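Local coordinates for dehydrogenase (Sinorhizobium meliloti, PDB 3UOE), which is probably an oxidoreductase of the LDH2/MDH2 family, whose relatives include malate and L-lactate dehydrogenases, at residues L129-I134 / L287-D292; G157-T162 / P181-I186; L69-L74 / N273-D278; L83-T88 / G104-G109. One frame throughout, in Å; residues are numbered along the deposited sequence.

In the fold
Contact 3 opens first along the chain, at 69-74, where helix 72-80 begins. Contact 4 follows: the loop 83-88 after that helix meets segment 104-109, which begins on the end of strand 99-105. Strand 91-96 and most of 99-105 lie between. Contact 1 then opens on strand 129-137. Contact 2 closes within its span, where strands 156-161 and 182-186 pair. Contact 3 closes at 273-278, so it encloses contacts 4 and 2 and crosses contact 1. It ties the helix to the loop before strand 285-291. That strand completes contact 1 and sits between strands 129-137 and 156-161, so contacts 1 and 2 share one mixed sheet.

Contact 1 (L129-I134 / L287-D292); sequences LAIAAI and LLILID
Leu288 O accepts the backbone N-H of Ala132 at 2.9 Å and also takes a CA-H...O contact from Ile131. The two strands form an antiparallel pair within the mixed sheet of the fold. Leu288 N returns a bond to Ala132 O, and Ala130 and Leu290 make a second reciprocal pair. Between these hydrogen-bonded pairs lies the non-hydrogen-bonded pair Ile131 and Ile289. Here the side chains cross at an angle, with Ile131 CD1 3.7 Å from Ile289 CG1. CG1 of Ile131 stands opposite its own backbone N (chi1 -179°), which carries CD1 over to its partner. Ile289 CG2 turns the other way and meets Leu129 CD1 at 3.8 Å. Replacing Ile289 by an alanine would probably leave Ile131 CD1 and Leu129 CD1 without the branches they pack on and open a gap between them. The same face reaches the second subunit, where Leu129 and Ile131 pack on Leu129 of that chain. On the reverse face Ala132 and Leu290 lie against helix 109-127. At the far end of the pair, Leu287 CD2 rests on Ala133 CB at 3.6 Å.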
loop_
_atom_site.group_PDB
_atom_site.type_symbol
_atom_site.label_atom_id
_atom_site.label_comp_id
_atom_site.label_asym_id
_atom_site.label_seq_id
_atom_site.Cartn_x
_atom_site.Cartn_y
_atom_site.Cartn_z
ATOM N N LEU A 129 -10.632 5.293 -13.865
ATOM C CA LEU A 129 -9.716 4.368 -13.203
ATOM C C LEU A 129 -9.347 3.281 -14.203
ATOM O O LEU A 129 -10.211 2.765 -14.912
ATOM C CB LEU A 129 -10.384 3.757 -11.968
ATOM C CG LEU A 129 -9.847 2.472 -11.327
ATOM C CD1 LEU A 129 -8.704 2.742 -10.348
ATOM C CD2 LEU A 129 -10.978 1.721 -10.608
ATOM N N ALA A 130 -8.067 2.943 -14.270
ATOM C CA ALA A 130 -7.614 1.884 -15.157
ATOM C C ALA A 130 -6.378 1.200 -14.602
ATOM O O ALA A 130 -5.626 1.779 -13.820
ATOM C CB ALA A 130 -7.339 2.426 -16.549
ATOM N N ILE A 131 -6.171 -0.039 -15.014
ATOM C CA ILE A 131 -5.024 -0.792 -14.549
ATOM C C ILE A 131 -4.337 -1.518 -15.695
ATOM O O ILE A 131 -4.994 -2.073 -16.571
ATOM C CB ILE A 131 -5.435 -1.827 -13.482
ATOM C CG1 ILE A 131 -4.209 -2.596 -12.982
ATOM C CG2 ILE A 131 -6.508 -2.773 -14.048
ATOM C CD1 ILE A 131 -4.416 -3.289 -11.625
ATOM N N ALA A 132 -3.011 -1.497 -15.680
ATOM C CA ALA A 132 -2.221 -2.334 -16.559
ATOM C C ALA A 132 -1.439 -3.367 -15.736
ATOM O O ALA A 132 -0.721 -3.027 -14.780
ATOM C CB ALA A 132 -1.283 -1.481 -17.423
ATOM N N ALA A 133 -1.610 -4.633 -16.098
ATOM C CA ALA A 133 -0.970 -5.731 -15.397
ATOM C C ALA A 133 0.037 -6.383 -16.328
ATOM O O ALA A 133 -0.337 -7.009 -17.323
ATOM C CB ALA A 133 -2.010 -6.741 -14.922
ATOM N N ILE A 134 1.314 -6.237 -15.984
ATOM C CA ILE A 134 2.424 -6.615 -16.853
ATOM C C ILE A 134 3.112 -7.890 -16.402
ATOM O O ILE A 134 3.396 -8.069 -15.219
ATOM C CB ILE A 134 3.508 -5.501 -16.880
ATOM C CG1 ILE A 134 2.904 -4.157 -17.296
ATOM C CG2 ILE A 134 4.669 -5.891 -17.785
ATOM C CD1 ILE A 134 3.710 -2.966 -16.807
ATOM N N LEU A 287 2.279 -3.946 -11.670
ATOM C CA LEU A 287 0.961 -3.372 -11.754
ATOM C C LEU A 287 1.092 -1.860 -11.784
ATOM O O LEU A 287 1.882 -1.274 -11.033
ATOM C CB LEU A 287 0.110 -3.769 -10.551
ATOM C CG LEU A 287 -0.247 -5.238 -10.366
ATOM C CD1 LEU A 287 -1.034 -5.451 -9.064
ATOM C CD2 LEU A 287 -1.012 -5.768 -11.584
ATOM N N LEU A 288 0.311 -1.246 -12.666
ATOM C CA LEU A 288 0.175 0.195 -12.727
ATOM C C LEU A 288 -1.312 0.542 -12.638
ATOM O O LEU A 288 -2.116 0.074 -13.434
ATOM C CB LEU A 288 0.764 0.737 -14.031
ATOM C CG LEU A 288 0.495 2.225 -14.279
ATOM C CD1 LEU A 288 1.252 3.094 -13.276
ATOM C CD2 LEU A 288 0.844 2.620 -15.706
ATOM N N ILE A 289 -1.677 1.336 -11.643
ATOM C CA ILE A 289 -3.044 1.810 -11.528
ATOM C C ILE A 289 -3.049 3.315 -11.675
ATOM O O ILE A 289 -2.378 4.018 -10.920
ATOM C CB ILE A 289 -3.653 1.463 -10.172
ATOM C CG1 ILE A 289 -3.847 -0.043 -10.054
ATOM C CG2 ILE A 289 -4.982 2.192 -9.983
ATOM C CD1 ILE A 289 -3.780 -0.538 -8.633
ATOM N N LEU A 290 -3.792 3.801 -12.660
ATOM C CA LEU A 290 -3.953 5.234 -12.857
ATOM C C LEU A 290 -5.354 5.660 -12.452
ATOM O O LEU A 290 -6.321 4.913 -12.622
ATOM C CB LEU A 290 -3.691 5.626 -14.310
ATOM C CG LEU A 290 -2.259 5.445 -14.809
ATOM C CD1 LEU A 290 -2.211 5.672 -16.318
ATOM C CD2 LEU A 290 -1.307 6.400 -14.072
ATOM N N ILE A 291 -5.449 6.866 -11.906
ATOM C CA ILE A 291 -6.723 7.442 -11.515
ATOM C C ILE A 291 -6.743 8.922 -11.868
ATOM O O ILE A 291 -5.827 9.669 -11.511
ATOM C CB ILE A 291 -6.956 7.299 -10.001
ATOM C CG1 ILE A 291 -6.708 5.851 -9.557
ATOM C CG2 ILE A 291 -8.352 7.781 -9.623
ATOM C CD1 ILE A 291 -6.993 5.612 -8.076
ATOM N N ASP A 292 -7.795 9.341 -12.561
ATOM C CA ASP A 292 -7.980 10.743 -12.916
ATOM C C ASP A 292 -8.578 11.482 -11.718
ATOM O O ASP A 292 -9.740 11.287 -11.390
ATOM C CB ASP A 292 -8.908 10.840 -14.136
ATOM C CG ASP A 292 -9.014 12.254 -14.702
ATOM O OD1 ASP A 292 -8.540 13.217 -14.052
ATOM O OD2 ASP A 292 -9.591 12.402 -15.804
#

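Contact 2 (G157-T162 / P181-I186); sequences GIVMST and PVAIGI
Gly157 and Gly185 exchange two backbone hydrogen bonds. The one from Gly185 N to Gly157 O is short, 2.7 Å, and nearly straight at 171°. Val159 and Ala183 form the next such pair, with both bonds at 2.8 Å. Weaker CA-H...O contacts supplement the ladder. Val159 O takes one from Val182 CA at 3.1 Å, Ala183 O one from Ile158 CA, and Gly157 O one from Ile184 CA. Each of these three carbonyls therefore meets both an N-H and a CA-H of the facing strand. Beyond the paired residues, Pro181 CD comes to 3.0 Å from Ser161 O.

The apolar contacts are lighter. On one face Met160, a selenomethionine, crosses Val182 at an angle, and its CG lies 4.0 Å from Val182 CG2. Val182 CG2 is the branch anti to the backbone N, since chi1 (55°) sets CG1 between N and the carbonyl carbon, and it comes to 3.4 Å from Val159 O. The selenium end of Met160 leads on toward helix 246-264. Ile158 CG2 and Val182 CG2 approach more loosely, as do Ile158 CG1 and Ile184 CG2. On the other face Val159 CB faces Ala183 CB at 4.3 Å. Ile184 and Ile186 pack on Ala255 and Leu259 of the second subunit.

Polar side chains turn to the neighbouring strand. Ser161 OG bonds Asp286, and Thr162 OG1 bonds the backbone N of Gly285. The two strands follow each other in the chain and form a hairpin-type antiparallel connection with a long irregular loop, inside the mixed sheet of this LDH2/MDH2-family protein.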
loop_
_atom_site.group_PDB
_atom_site.type_symbol
_atom_site.label_atom_id
_atom_site.label_comp_id
_atom_site.label_asym_id
_atom_site.label_seq_id
_atom_site.Cartn_x
_atom_site.Cartn_y
_atom_site.Cartn_z
ATOM N N GLY A 157 -0.926 7.975 -9.661
ATOM C CA GLY A 157 -0.278 6.775 -10.157
ATOM C C GLY A 157 0.151 5.860 -9.024
ATOM O O GLY A 157 0.834 6.291 -8.091
ATOM N N ILE A 158 -0.264 4.599 -9.103
ATOM C CA ILE A 158 0.094 3.598 -8.112
ATOM C C ILE A 158 0.814 2.464 -8.820
ATOM O O ILE A 158 0.304 1.909 -9.803
ATOM C CB ILE A 158 -1.157 3.076 -7.391
ATOM C CG1 ILE A 158 -1.890 4.256 -6.744
ATOM C CG2 ILE A 158 -0.802 1.988 -6.361
ATOM C CD1 ILE A 158 -3.134 3.870 -6.006
ATOM N N VAL A 159 2.018 2.145 -8.344
ATOM C CA VAL A 159 2.883 1.212 -9.046
ATOM C C VAL A 159 3.416 0.144 -8.109
ATOM O O VAL A 159 3.784 0.437 -6.969
ATOM C CB VAL A 159 4.062 1.933 -9.696
ATOM C CG1 VAL A 159 4.599 1.113 -10.863
ATOM C CG2 VAL A 159 3.640 3.314 -10.159
HETATM N N MSE A 160 3.441 -1.095 -8.597
HETATM C CA MSE A 160 3.955 -2.237 -7.841
HETATM C C MSE A 160 4.761 -3.137 -8.754
HETATM O O MSE A 160 4.499 -3.224 -9.956
HETATM C CB MSE A 160 2.817 -3.070 -7.251
HETATM C CG MSE A 160 2.232 -2.529 -5.973
HETATM SE SE MSE A 160 0.421 -3.235 -5.674
HETATM C CE MSE A 160 0.737 -5.127 -6.003
ATOM N N SER A 161 5.736 -3.823 -8.172
ATOM C CA SER A 161 6.544 -4.771 -8.914
ATOM C C SER A 161 7.017 -5.804 -7.913
ATOM O O SER A 161 7.280 -5.475 -6.750
ATOM C CB SER A 161 7.744 -4.059 -9.549
ATOM O OG SER A 161 8.428 -4.887 -10.483
ATOM N N THR A 162 7.104 -7.054 -8.352
ATOM C CA THR A 162 7.623 -8.123 -7.514
ATOM C C THR A 162 9.040 -8.529 -7.937
ATOM O O THR A 162 9.633 -7.919 -8.837
ATOM C CB THR A 162 6.695 -9.344 -7.527
ATOM O OG1 THR A 162 6.547 -9.825 -8.872
ATOM C CG2 THR A 162 5.329 -8.982 -6.937
ATOM N N PRO A 181 8.243 -3.400 -3.867
ATOM C CA PRO A 181 8.020 -1.971 -3.667
ATOM C C PRO A 181 6.630 -1.567 -4.153
ATOM O O PRO A 181 6.064 -2.180 -5.076
ATOM C CB PRO A 181 9.069 -1.311 -4.573
ATOM C CG PRO A 181 9.703 -2.407 -5.375
ATOM C CD PRO A 181 8.994 -3.694 -5.096
ATOM N N VAL A 182 6.087 -0.532 -3.520
ATOM C CA VAL A 182 4.944 0.170 -4.060
ATOM C C VAL A 182 5.270 1.657 -4.122
ATOM O O VAL A 182 5.863 2.208 -3.201
ATOM C CB VAL A 182 3.691 -0.048 -3.214
ATOM C CG1 VAL A 182 3.955 0.342 -1.765
ATOM C CG2 VAL A 182 2.533 0.754 -3.791
ATOM N N ALA A 183 4.903 2.300 -5.224
ATOM C CA ALA A 183 5.078 3.742 -5.355
ATOM C C ALA A 183 3.734 4.441 -5.587
ATOM O O ALA A 183 2.866 3.928 -6.301
ATOM C CB ALA A 183 6.058 4.061 -6.471
ATOM N N ILE A 184 3.564 5.608 -4.978
ATOM C CA ILE A 184 2.335 6.377 -5.139
ATOM C C ILE A 184 2.623 7.832 -5.512
ATOM O O ILE A 184 3.272 8.562 -4.765
ATOM C CB ILE A 184 1.453 6.316 -3.875
ATOM C CG1 ILE A 184 1.117 4.864 -3.527
ATOM C CG2 ILE A 184 0.170 7.118 -4.071
ATOM C CD1 ILE A 184 0.303 4.705 -2.247
ATOM N N GLY A 185 2.148 8.246 -6.682
ATOM C CA GLY A 185 2.309 9.621 -7.126
ATOM C C GLY A 185 0.991 10.376 -7.074
ATOM O O GLY A 185 -0.033 9.901 -7.568
ATOM N N ILE A 186 1.012 11.557 -6.471
ATOM C CA ILE A 186 -0.206 12.344 -6.348
ATOM C C ILE A 186 0.058 13.792 -6.736
ATOM O O ILE A 186 0.962 14.431 -6.194
ATOM C CB ILE A 186 -0.806 12.250 -4.925
ATOM C CG1 ILE A 186 -1.067 10.776 -4.561
ATOM C CG2 ILE A 186 -2.082 13.050 -4.843
ATOM C CD1 ILE A 186 -1.688 10.553 -3.197
#

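Contact 3 (L69-L74 / N273-D278); sequences LQRLPL and NGTLDD
Leu74 CD2 presses on the backbone of Thr275 and Leu276, 3.2 Å from Thr275 O and 3.5 Å from Leu276 C. This is the close part of the contact. The other methyl, Leu74 CD1, lies more loosely, 4.4 Å from Asp278 CB. Nothing polar joins the two segments directly here, so the fit rests on one leucine against peptide groups. An alanine in place of Leu74 would probably open a gap over the Thr275 and Leu276 peptides and remove most of the packing between these two segments.

The side around Arg71 is looser and holds water. Its chain bends at chi2 (-70°), and NH1 ends 3.9 Å from Leu276 CD2, which comes in obliquely. Thr275 CG2 lies at the edge of the guanidinium, near its plane, but farther off. One water bridges the gap: it accepts from Arg71 NH1 at 3.1 Å and donates to Thr275 O at 2.8 Å. Arg71 NE is held by Ser66 O.

The loop also braces itself. Gly274 N donates to Asp277 OD2 at 2.9 Å from above the carboxylate plane, while Asp277 OD1 accepts from the backbone N of Ile279 and of His280. Asp278 OD2 bonds Ser77 OG, and Asp277 O bonds Arg78 NH1, both farther along the helix. The whole is surface packing of residues at the start of this helical region on the irregular loop that leads into strand 285-291.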
loop_
_atom_site.group_PDB
_atom_site.type_symbol
_atom_site.label_atom_id
_atom_site.label_comp_id
_atom_site.label_asym_id
_atom_site.label_seq_id
_atom_site.Cartn_x
_atom_site.Cartn_y
_atom_site.Cartn_z
ATOM N N LEU A 69 23.164 2.537 -11.729
ATOM C CA LEU A 69 23.980 1.948 -12.775
ATOM C C LEU A 69 24.512 0.543 -12.482
ATOM O O LEU A 69 24.902 -0.161 -13.407
ATOM C CB LEU A 69 25.115 2.894 -13.166
ATOM C CG LEU A 69 24.677 4.143 -13.949
ATOM C CD1 LEU A 69 25.701 5.265 -13.816
ATOM C CD2 LEU A 69 24.413 3.807 -15.418
ATOM N N GLN A 70 24.531 0.128 -11.215
ATOM C CA GLN A 70 24.993 -1.228 -10.898
ATOM C C GLN A 70 24.063 -2.256 -11.539
ATOM O O GLN A 70 24.429 -3.414 -11.716
ATOM C CB GLN A 70 25.128 -1.462 -9.386
ATOM C CG GLN A 70 23.813 -1.650 -8.634
ATOM C CD GLN A 70 24.005 -1.821 -7.123
ATOM O OE1 GLN A 70 24.717 -1.040 -6.477
ATOM N NE2 GLN A 70 23.355 -2.837 -6.553
ATOM N N ARG A 71 22.872 -1.807 -11.925
ATOM C CA ARG A 71 21.900 -2.657 -12.606
ATOM C C ARG A 71 22.216 -2.876 -14.084
ATOM O O ARG A 71 21.712 -3.811 -14.693
ATOM C CB ARG A 71 20.518 -2.019 -12.526
ATOM C CG ARG A 71 20.017 -1.813 -11.135
ATOM C CD ARG A 71 19.690 -3.134 -10.515
ATOM N NE ARG A 71 19.176 -2.952 -9.171
ATOM C CZ ARG A 71 18.403 -3.831 -8.548
ATOM N NH1 ARG A 71 18.047 -4.949 -9.168
ATOM N NH2 ARG A 71 17.981 -3.581 -7.313
ATOM N N LEU A 72 23.030 -2.008 -14.672
ATOM C CA LEU A 72 23.160 -2.001 -16.133
ATOM C C LEU A 72 23.819 -3.249 -16.752
ATOM O O LEU A 72 23.291 -3.811 -17.719
ATOM C CB LEU A 72 23.833 -0.714 -16.619
ATOM C CG LEU A 72 23.983 -0.533 -18.131
ATOM C CD1 LEU A 72 22.619 -0.622 -18.845
ATOM C CD2 LEU A 72 24.698 0.784 -18.460
ATOM N N PRO A 73 24.964 -3.690 -16.203
ATOM C CA PRO A 73 25.698 -4.802 -16.820
ATOM C C PRO A 73 24.836 -6.053 -16.979
ATOM O O PRO A 73 24.975 -6.787 -17.966
ATOM C CB PRO A 73 26.842 -5.058 -15.833
ATOM C CG PRO A 73 27.060 -3.729 -15.180
ATOM C CD PRO A 73 25.663 -3.165 -15.020
ATOM N N LEU A 74 23.935 -6.281 -16.029
ATOM C CA LEU A 74 23.070 -7.448 -16.088
ATOM C C LEU A 74 22.101 -7.315 -17.278
ATOM O O LEU A 74 21.943 -8.248 -18.070
ATOM C CB LEU A 74 22.341 -7.631 -14.750
ATOM C CG LEU A 74 22.066 -9.039 -14.210
ATOM C CD1 LEU A 74 23.315 -9.902 -14.194
ATOM C CD2 LEU A 74 21.483 -8.958 -12.818
ATOM N N ASN A 273 12.754 -15.632 -11.254
ATOM C CA ASN A 273 14.156 -15.358 -11.594
ATOM C C ASN A 273 14.235 -14.229 -12.625
ATOM O O ASN A 273 13.233 -13.560 -12.921
ATOM C CB ASN A 273 14.854 -16.576 -12.214
ATOM C CG ASN A 273 14.362 -17.898 -11.669
ATOM O OD1 ASN A 273 13.617 -18.626 -12.341
ATOM N ND2 ASN A 273 14.798 -18.238 -10.465
ATOM N N GLY A 274 15.421 -14.050 -13.201
ATOM C CA GLY A 274 15.567 -13.196 -14.366
ATOM C C GLY A 274 15.802 -11.729 -14.082
ATOM O O GLY A 274 15.862 -10.918 -14.999
ATOM N N THR A 275 15.928 -11.378 -12.808
ATOM C CA THR A 275 16.214 -10.003 -12.436
ATOM C C THR A 275 17.652 -9.865 -11.919
ATOM O O THR A 275 18.362 -8.921 -12.267
ATOM C CB THR A 275 15.193 -9.509 -11.398
ATOM O OG1 THR A 275 14.150 -8.784 -12.073
ATOM C CG2 THR A 275 15.841 -8.635 -10.363
ATOM N N LEU A 276 18.083 -10.830 -11.117
ATOM C CA LEU A 276 19.429 -10.826 -10.565
ATOM C C LEU A 276 20.322 -11.880 -11.225
ATOM O O LEU A 276 21.382 -12.214 -10.711
ATOM C CB LEU A 276 19.375 -11.059 -9.053
ATOM C CG LEU A 276 18.510 -10.048 -8.292
ATOM C CD1 LEU A 276 18.352 -10.483 -6.848
ATOM C CD2 LEU A 276 19.096 -8.637 -8.378
ATOM N N ASP A 277 19.877 -12.424 -12.350
ATOM C CA ASP A 277 20.689 -13.370 -13.101
ATOM C C ASP A 277 20.544 -13.070 -14.578
ATOM O O ASP A 277 19.658 -12.330 -14.987
ATOM C CB ASP A 277 20.264 -14.821 -12.814
ATOM C CG ASP A 277 18.924 -15.176 -13.442
ATOM O OD1 ASP A 277 18.831 -15.205 -14.690
ATOM O OD2 ASP A 277 17.960 -15.429 -12.687
ATOM N N ASP A 278 21.427 -13.643 -15.377
ATOM C CA ASP A 278 21.324 -13.514 -16.815
ATOM C C ASP A 278 21.196 -14.898 -17.413
ATOM O O ASP A 278 21.830 -15.206 -18.420
ATOM C CB ASP A 278 22.547 -12.804 -17.384
ATOM C CG ASP A 278 23.846 -13.493 -17.013
ATOM O OD1 ASP A 278 23.804 -14.554 -16.353
ATOM O OD2 ASP A 278 24.916 -12.968 -17.373
HETATM O O HOH W 1 19.401 -6.405 -11.541
#

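Contact 4 (L83-T88 / G104-G109); sequences LANPTT and GERGLG
The chi1 of Thr88 (-172°) swings OG1 away from the backbone N, and the Glu105 chain runs extended beyond CG (chi2 174°), which brings the hydroxyl to the carboxylate. Glu105 sits in a type I' beta turn from Gly104 to Gly107, and the loop 83-88 packs against that turn. Thr88 OG1 donates to Glu105 OE1 from above the carboxylate plane; at 2.5 Å the bond is very short, so its exact length is doubtful. Thr88 OG1 also accepts from Gly90 N. Thr88 CG2 packs on Gly107 CA at 3.5 Å.

Asn85 N donates to Arg106 O at 2.8 Å, almost straight at the hydrogen but well above the carbonyl plane. Asn85 CB lies over one face of the Arg106 guanidinium, and the amide and guanidinium planes are 29° apart. Asn85 OD1 turns back on its own loop in an Asx turn and Asx motif, taking Thr87 N at 3.0 Å and Thr88 N at 3.2 Å from the same face. The bond from ND2 to Glu105 O is weak. One water links the segments: it donates to Asn85 O and Thr88 O and accepts from Leu108 N at 2.9 Å.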
loop_
_atom_site.group_PDB
_atom_site.type_symbol
_atom_site.label_atom_id
_atom_site.label_comp_id
_atom_site.label_asym_id
_atom_site.label_seq_id
_atom_site.Cartn_x
_atom_site.Cartn_y
_atom_site.Cartn_z
ATOM N N LEU A 83 17.752 -12.991 -23.680
ATOM C CA LEU A 83 16.826 -13.062 -22.564
ATOM C C LEU A 83 16.023 -11.767 -22.457
ATOM O O LEU A 83 14.906 -11.755 -21.938
ATOM C CB LEU A 83 17.590 -13.308 -21.268
ATOM C CG LEU A 83 18.315 -14.641 -21.148
ATOM C CD1 LEU A 83 19.194 -14.603 -19.916
ATOM C CD2 LEU A 83 17.307 -15.801 -21.076
ATOM N N ALA A 84 16.610 -10.674 -22.932
ATOM C CA ALA A 84 15.904 -9.403 -23.052
ATOM C C ALA A 84 15.766 -9.029 -24.524
ATOM O O ALA A 84 16.714 -9.186 -25.307
ATOM C CB ALA A 84 16.633 -8.298 -22.288
ATOM N N ASN A 85 14.582 -8.526 -24.873
ATOM C CA ASN A 85 14.232 -8.119 -26.227
ATOM C C ASN A 85 14.474 -6.619 -26.409
ATOM O O ASN A 85 13.822 -5.809 -25.767
ATOM C CB ASN A 85 12.762 -8.470 -26.471
ATOM C CG ASN A 85 12.273 -8.072 -27.850
ATOM O OD1 ASN A 85 12.835 -7.189 -28.499
ATOM N ND2 ASN A 85 11.192 -8.711 -28.291
ATOM N N PRO A 86 15.414 -6.249 -27.295
ATOM C CA PRO A 86 15.860 -4.850 -27.365
ATOM C C PRO A 86 14.863 -3.859 -27.986
ATOM O O PRO A 86 15.018 -2.656 -27.768
ATOM C CB PRO A 86 17.142 -4.925 -28.218
ATOM C CG PRO A 86 16.972 -6.156 -29.073
ATOM C CD PRO A 86 16.123 -7.123 -28.253
ATOM N N THR A 87 13.860 -4.333 -28.715
ATOM C CA THR A 87 13.003 -3.421 -29.478
ATOM C C THR A 87 11.544 -3.404 -29.043
ATOM O O THR A 87 10.856 -2.405 -29.227
ATOM C CB THR A 87 12.996 -3.764 -30.978
ATOM O OG1 THR A 87 12.618 -5.138 -31.138
ATOM C CG2 THR A 87 14.360 -3.519 -31.599
ATOM N N THR A 88 11.052 -4.512 -28.504
ATOM C CA THR A 88 9.642 -4.573 -28.174
ATOM C C THR A 88 9.274 -3.517 -27.135
ATOM O O THR A 88 10.081 -3.141 -26.283
ATOM C CB THR A 88 9.213 -5.974 -27.693
ATOM O OG1 THR A 88 7.784 -6.016 -27.557
ATOM C CG2 THR A 88 9.855 -6.301 -26.353
ATOM N N GLY A 104 4.976 -8.470 -21.730
ATOM C CA GLY A 104 6.171 -7.658 -21.918
ATOM C C GLY A 104 7.063 -8.098 -23.066
ATOM O O GLY A 104 7.892 -7.316 -23.550
ATOM N N GLU A 105 6.896 -9.343 -23.510
ATOM C CA GLU A 105 7.695 -9.896 -24.606
ATOM C C GLU A 105 9.188 -9.790 -24.318
ATOM O O GLU A 105 9.991 -9.589 -25.229
ATOM C CB GLU A 105 7.355 -9.217 -25.948
ATOM C CG GLU A 105 5.921 -9.494 -26.453
ATOM C CD GLU A 105 5.536 -8.697 -27.705
ATOM O OE1 GLU A 105 6.405 -8.005 -28.290
ATOM O OE2 GLU A 105 4.350 -8.759 -28.110
ATOM N N ARG A 106 9.541 -9.910 -23.038
ATOM C CA ARG A 106 10.937 -9.910 -22.609
ATOM C C ARG A 106 11.575 -8.526 -22.764
ATOM O O ARG A 106 12.798 -8.393 -22.757
ATOM C CB ARG A 106 11.713 -10.976 -23.401
ATOM C CG ARG A 106 11.285 -12.400 -23.047
ATOM C CD ARG A 106 11.452 -13.435 -24.176
ATOM N NE ARG A 106 12.136 -12.942 -25.369
ATOM C CZ ARG A 106 11.514 -12.699 -26.521
ATOM N NH1 ARG A 106 10.200 -12.905 -26.624
ATOM N NH2 ARG A 106 12.199 -12.246 -27.567
ATOM N N GLY A 107 10.738 -7.499 -22.910
ATOM C CA GLY A 107 11.223 -6.153 -23.139
ATOM C C GLY A 107 11.883 -5.535 -21.923
ATOM O O GLY A 107 11.819 -6.077 -20.813
ATOM N N LEU A 108 12.537 -4.401 -22.141
ATOM C CA LEU A 108 13.132 -3.647 -21.055
ATOM C C LEU A 108 11.994 -3.122 -20.203
ATOM O O LEU A 108 10.985 -2.663 -20.734
ATOM C CB LEU A 108 13.953 -2.492 -21.607
ATOM C CG LEU A 108 15.139 -2.903 -22.467
ATOM C CD1 LEU A 108 15.889 -1.664 -22.960
ATOM C CD2 LEU A 108 16.073 -3.823 -21.681
ATOM N N GLY A 109 12.148 -3.197 -18.885
ATOM C CA GLY A 109 11.084 -2.785 -17.979
ATOM C C GLY A 109 10.499 -1.402 -18.237
ATOM O O GLY A 109 9.305 -1.258 -18.477
HETATM O O HOH W 2 12.390 -3.639 -24.939
#